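Local coordinates for protein polyketide synthase (Lyngbya majuscula 19L, PDB 3QIT) that probably releases the finished chain in curacin A biosynthesis as a thioesterase of the alpha/beta hydrolase fold, forming a terminal alkene by sulfate elimination and decarboxylation, at residues Glu6-Leu9 with Asn14-Cys17; Ser68-Glu71 with Ser75-Ser78. All coordinates share one frame; numbering follows the deposited sequence. Where two conformers were deposited one is given.

Contact 1. Residues Glu6-Leu9 with Asn14-Cys17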
loop_
_atom_site.group_PDB
_atom_site.type_symbol
_atom_site.label_atom_id
_atom_site.label_comp_id
_atom_site.label_asym_id
_atom_site.label_seq_id
_atom_site.Cartn_x
_atom_site.Cartn_y
_atom_site.Cartn_z
ATOM N N GLU B 6 -26.647 -4.639 -9.346
ATOM C CA GLU B 6 -25.311 -4.835 -8.810
ATOM C C GLU B 6 -24.698 -6.055 -9.494
ATOM O O GLU B 6 -25.376 -7.063 -9.649
ATOM C CB GLU B 6 -25.370 -5.128 -7.309
ATOM C CG GLU B 6 -25.741 -3.918 -6.458
ATOM C CD GLU B 6 -25.910 -4.282 -4.992
ATOM O OE1 GLU B 6 -26.230 -5.460 -4.686
ATOM O OE2 GLU B 6 -25.746 -3.376 -4.144
ATOM N N LYS B 7 -23.446 -5.952 -9.938
ATOM C CA LYS B 7 -22.733 -7.132 -10.450
ATOM C C LYS B 7 -21.379 -7.174 -9.765
ATOM O O LYS B 7 -20.738 -6.131 -9.607
ATOM C CB LYS B 7 -22.492 -7.064 -11.959
ATOM C CG LYS B 7 -23.740 -6.844 -12.820
ATOM C CD LYS B 7 -24.701 -8.036 -12.778
ATOM C CE LYS B 7 -26.048 -7.631 -13.335
ATOM N NZ LYS B 7 -26.782 -8.803 -13.829
ATOM N N PHE B 8 -20.926 -8.365 -9.381
ATOM C CA PHE B 8 -19.654 -8.461 -8.654
ATOM C C PHE B 8 -18.537 -8.970 -9.541
ATOM O O PHE B 8 -18.762 -9.820 -10.412
ATOM C CB PHE B 8 -19.811 -9.325 -7.405
ATOM C CG PHE B 8 -20.531 -8.618 -6.298
ATOM C CD1 PHE B 8 -21.924 -8.505 -6.323
ATOM C CD2 PHE B 8 -19.824 -7.986 -5.292
ATOM C CE1 PHE B 8 -22.596 -7.789 -5.335
ATOM C CE2 PHE B 8 -20.501 -7.291 -4.265
ATOM C CZ PHE B 8 -21.903 -7.205 -4.297
ATOM N N LEU B 9 -17.344 -8.412 -9.329
ATOM C CA LEU B 9 -16.147 -8.763 -10.098
ATOM C C LEU B 9 -15.072 -9.158 -9.078
ATOM O O LEU B 9 -14.879 -8.462 -8.102
ATOM C CB LEU B 9 -15.687 -7.569 -10.937
ATOM C CG LEU B 9 -14.424 -7.642 -11.794
ATOM C CD1 LEU B 9 -14.598 -8.733 -12.849
ATOM C CD2 LEU B 9 -14.144 -6.311 -12.463
ATOM N N ASN B 14 -10.629 -10.392 -3.609
ATOM C CA ASN B 14 -11.685 -9.584 -3.009
ATOM C C ASN B 14 -12.809 -9.424 -4.019
ATOM O O ASN B 14 -12.693 -9.894 -5.142
ATOM C CB ASN B 14 -11.124 -8.223 -2.646
ATOM C CG ASN B 14 -10.135 -8.298 -1.514
ATOM O OD1 ASN B 14 -10.518 -8.527 -0.385
ATOM N ND2 ASN B 14 -8.856 -8.084 -1.813
ATOM N N GLN B 15 -13.896 -8.781 -3.611
ATOM C CA GLN B 15 -15.042 -8.623 -4.532
ATOM C C GLN B 15 -15.309 -7.156 -4.747
ATOM O O GLN B 15 -15.426 -6.382 -3.788
ATOM C CB GLN B 15 -16.268 -9.307 -3.928
ATOM C CG GLN B 15 -16.092 -10.826 -3.779
ATOM C CD GLN B 15 -16.131 -11.537 -5.115
ATOM O OE1 GLN B 15 -16.835 -11.111 -6.022
ATOM N NE2 GLN B 15 -15.365 -12.629 -5.246
ATOM N N ILE B 16 -15.425 -6.766 -6.013
ATOM C CA ILE B 16 -15.788 -5.384 -6.345
ATOM C C ILE B 16 -17.274 -5.376 -6.705
ATOM O O ILE B 16 -17.670 -6.065 -7.620
ATOM C CB ILE B 16 -15.000 -4.902 -7.575
ATOM C CG1 ILE B 16 -13.489 -4.903 -7.282
ATOM C CG2 ILE B 16 -15.464 -3.464 -7.984
ATOM C CD1 ILE B 16 -12.637 -4.712 -8.553
ATOM N N CYS B 17 -18.065 -4.540 -6.041
ATOM C CA CYS B 17 -19.471 -4.374 -6.439
ATOM C C CYS B 17 -19.564 -3.286 -7.505
ATOM O O CYS B 17 -19.108 -2.153 -7.274
ATOM C CB CYS B 17 -20.329 -3.944 -5.239
ATOM S SG CYS B 17 -22.103 -3.825 -5.740
#
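Leu9 and Ile16 are joined by a reciprocal pair of backbone hydrogen bonds, a worked example of how an antiparallel ladder sets the register, here the one that brings Phe8 opposite Cys17. Leu9 N donates to Ile16 O at 2.9 Å, and Ile16 N returns a nearly straight bond to Leu9 O, 2.7 Å long with 175° at the hydrogen. Weaker CA-H...O contacts run alongside, Phe8 CA standing 3.3 Å from Ile16 O and Gln15 CA approaching Leu9 O.

The two strands, 5-11 and 14-21, form a beta hairpin at one margin of the central sheet of the alpha/beta hydrolase fold, strand 5-11 being outermost within the chain. Next along the ladder, Phe8 and Cys17 make a non-hydrogen-bonded pair, and their side chains carry the aromatic part of the contact. The Phe8 ring lies with one face against Cys17 CA, a CH-pi contact in which Cys17 CA is 4.1 Å from the centroid of the Phe8 ring. CE2 of Phe8 touches CB of Cys17 at 3.5 Å. Because Cys17 SG is anti to the backbone N (chi1 -177°), the sulfur is carried on toward CZ of Phe8, a sulfur-aromatic contact 4.2 Å from the centroid of the Phe8 ring and oblique to it.

The methylene CG of Glu6 rests 3.7 Å from Cys17 SG, while the Glu6 carboxylate reaches beyond the hairpin to a salt bridge with Arg188. On the other face of the sheet, CB of Leu9 and CB of Ile16 stand 4.3 Å apart; helix 78-91 packs there, with Arg87 and Glu91 against Leu9 and Gln84 against Ile16.

Contact 2. Residues Ser68-Glu71 with Ser75-Ser78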
loop_
_atom_site.group_PDB
_atom_site.type_symbol
_atom_site.label_atom_id
_atom_site.label_comp_id
_atom_site.label_asym_id
_atom_site.label_seq_id
_atom_site.Cartn_x
_atom_site.Cartn_y
_atom_site.Cartn_z
ATOM N N SER B 68 -15.794 -5.666 -0.986
ATOM C CA SER B 68 -15.057 -6.291 0.133
ATOM C C SER B 68 -14.324 -5.297 0.993
ATOM O O SER B 68 -13.828 -4.272 0.510
ATOM C CB SER B 68 -13.994 -7.266 -0.401
ATOM O OG SER B 68 -14.614 -8.284 -1.093
ATOM N N HIS B 69 -14.215 -5.638 2.278
ATOM C CA HIS B 69 -13.256 -4.944 3.150
ATOM C C HIS B 69 -11.906 -5.629 2.970
ATOM O O HIS B 69 -11.841 -6.871 2.815
ATOM C CB HIS B 69 -13.684 -5.043 4.610
ATOM C CG HIS B 69 -14.977 -4.348 4.912
ATOM N ND1 HIS B 69 -15.436 -4.151 6.197
ATOM C CD2 HIS B 69 -15.904 -3.801 4.088
ATOM C CE1 HIS B 69 -16.594 -3.515 6.149
ATOM N NE2 HIS B 69 -16.906 -3.303 4.882
ATOM N N LEU B 70 -10.838 -4.830 3.028
ATOM C CA LEU B 70 -9.491 -5.369 2.900
ATOM C C LEU B 70 -9.005 -5.798 4.277
ATOM O O LEU B 70 -8.868 -4.968 5.184
ATOM C CB LEU B 70 -8.547 -4.356 2.228
ATOM C CG LEU B 70 -9.091 -3.817 0.880
ATOM C CD1 LEU B 70 -8.108 -2.836 0.240
ATOM C CD2 LEU B 70 -9.362 -4.997 -0.078
ATOM N N GLU B 71 -8.749 -7.104 4.425
ATOM C CA GLU B 71 -8.465 -7.679 5.748
ATOM C C GLU B 71 -7.143 -7.201 6.298
ATOM O O GLU B 71 -6.927 -7.187 7.508
ATOM C CB GLU B 71 -8.424 -9.199 5.705
ATOM C CG GLU B 71 -9.764 -9.885 5.536
ATOM C CD GLU B 71 -9.617 -11.385 5.716
ATOM O OE1 GLU B 71 -9.465 -12.084 4.703
ATOM O OE2 GLU B 71 -9.598 -11.849 6.875
ATOM N N SER B 75 -3.459 -2.372 3.047
ATOM C CA SER B 75 -3.921 -2.542 1.660
ATOM C C SER B 75 -4.693 -1.326 1.174
ATOM O O SER B 75 -4.812 -1.115 -0.041
ATOM C CB SER B 75 -4.775 -3.814 1.519
ATOM O OG SER B 75 -4.005 -4.981 1.823
ATOM N N TYR B 76 -5.243 -0.539 2.101
ATOM C CA TYR B 76 -5.975 0.679 1.723
ATOM C C TYR B 76 -4.979 1.774 1.367
ATOM O O TYR B 76 -4.268 2.316 2.236
ATOM C CB TYR B 76 -6.894 1.146 2.861
ATOM C CG TYR B 76 -8.111 0.277 3.079
ATOM C CD1 TYR B 76 -9.135 0.226 2.136
ATOM C CD2 TYR B 76 -8.242 -0.493 4.233
ATOM C CE1 TYR B 76 -10.260 -0.568 2.342
ATOM C CE2 TYR B 76 -9.362 -1.314 4.447
ATOM C CZ TYR B 76 -10.350 -1.354 3.499
ATOM O OH TYR B 76 -11.452 -2.137 3.765
ATOM N N SER B 77 -4.897 2.077 0.080
ATOM C CA SER B 77 -3.972 3.093 -0.423
ATOM C C SER B 77 -4.556 3.614 -1.722
ATOM O O SER B 77 -5.405 2.935 -2.343
ATOM C CB SER B 77 -2.589 2.482 -0.680
ATOM O OG SER B 77 -2.636 1.483 -1.708
ATOM N N SER B 78 -4.109 4.793 -2.151
ATOM C CA SER B 78 -4.521 5.313 -3.455
ATOM C C SER B 78 -4.135 4.342 -4.575
ATOM O O SER B 78 -4.900 4.171 -5.521
ATOM C CB SER B 78 -3.925 6.696 -3.722
ATOM O OG SER B 78 -2.542 6.707 -3.436
#
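Leu70 lies against one face of the Tyr76 ring, and the same tyrosine takes the backbone N-H of Leu70 on its hydroxyl, which makes the pair a compact example of one aromatic residue meeting its neighbour in two ways, by ring face and by hydroxyl. Both segments belong to the connection that leads from strand 55-59 to helix 78-91 in the alpha/beta hydrolase fold. The Leu70 side chain crosses one face of the Tyr76 ring at a slant. CB of Leu70 sits 3.7 Å from CZ of Tyr76, and CG of Leu70 faces CE1 of Tyr76. CD1 of Leu70 forms a CH-pi contact 4.0 Å from the centroid of the Tyr76 ring. The extended outer torsion of Leu70 (chi2 -179°) carries CD1 onward across the ring face, where Leu70 CD1 also meets Ser75 CB at 3.7 Å. Ser75 OG itself is hydrogen-bonded to Ser75 of the second subunit, so this packing adjoins the dimer contact.

At the far end of the ring the phenol oxygen reaches the backbone of 68-71. Tyr76 OH is also hydrogen-bonded to Asp202 OD2, so two partners fix the buried hydroxyl. A phenylalanine in place of Tyr76 would probably leave the Leu70 amide and the Asp202 carboxylate without this shared partner. His69 flanks the oxygen, with His69 CA 3.4 Å from Tyr76 OH. The bond from Leu70 N to Tyr76 OH measures 2.9 Å, with 166° at the hydrogen.

Overall arrangement
Contact 1 closes before contact 2 opens along the chain, yet their centres lie only about 14 Å apart and the two meet directly. The junction is between strand 14-21 and the start of the 68-71 segment: Gln15 N stands 2.7 Å from Ser68 OG, a probable hydrogen bond, and Asn14 packs against Leu70. The hairpin at the sheet margin is thereby tied to the connection between strand 55-59 and helix 78-91. That helix is shared as well, since its side chains touch residues of both contacts. Met72 of the second subunit packs on Asn14, Leu70 and Ser75, so both contacts also border the dimer interface.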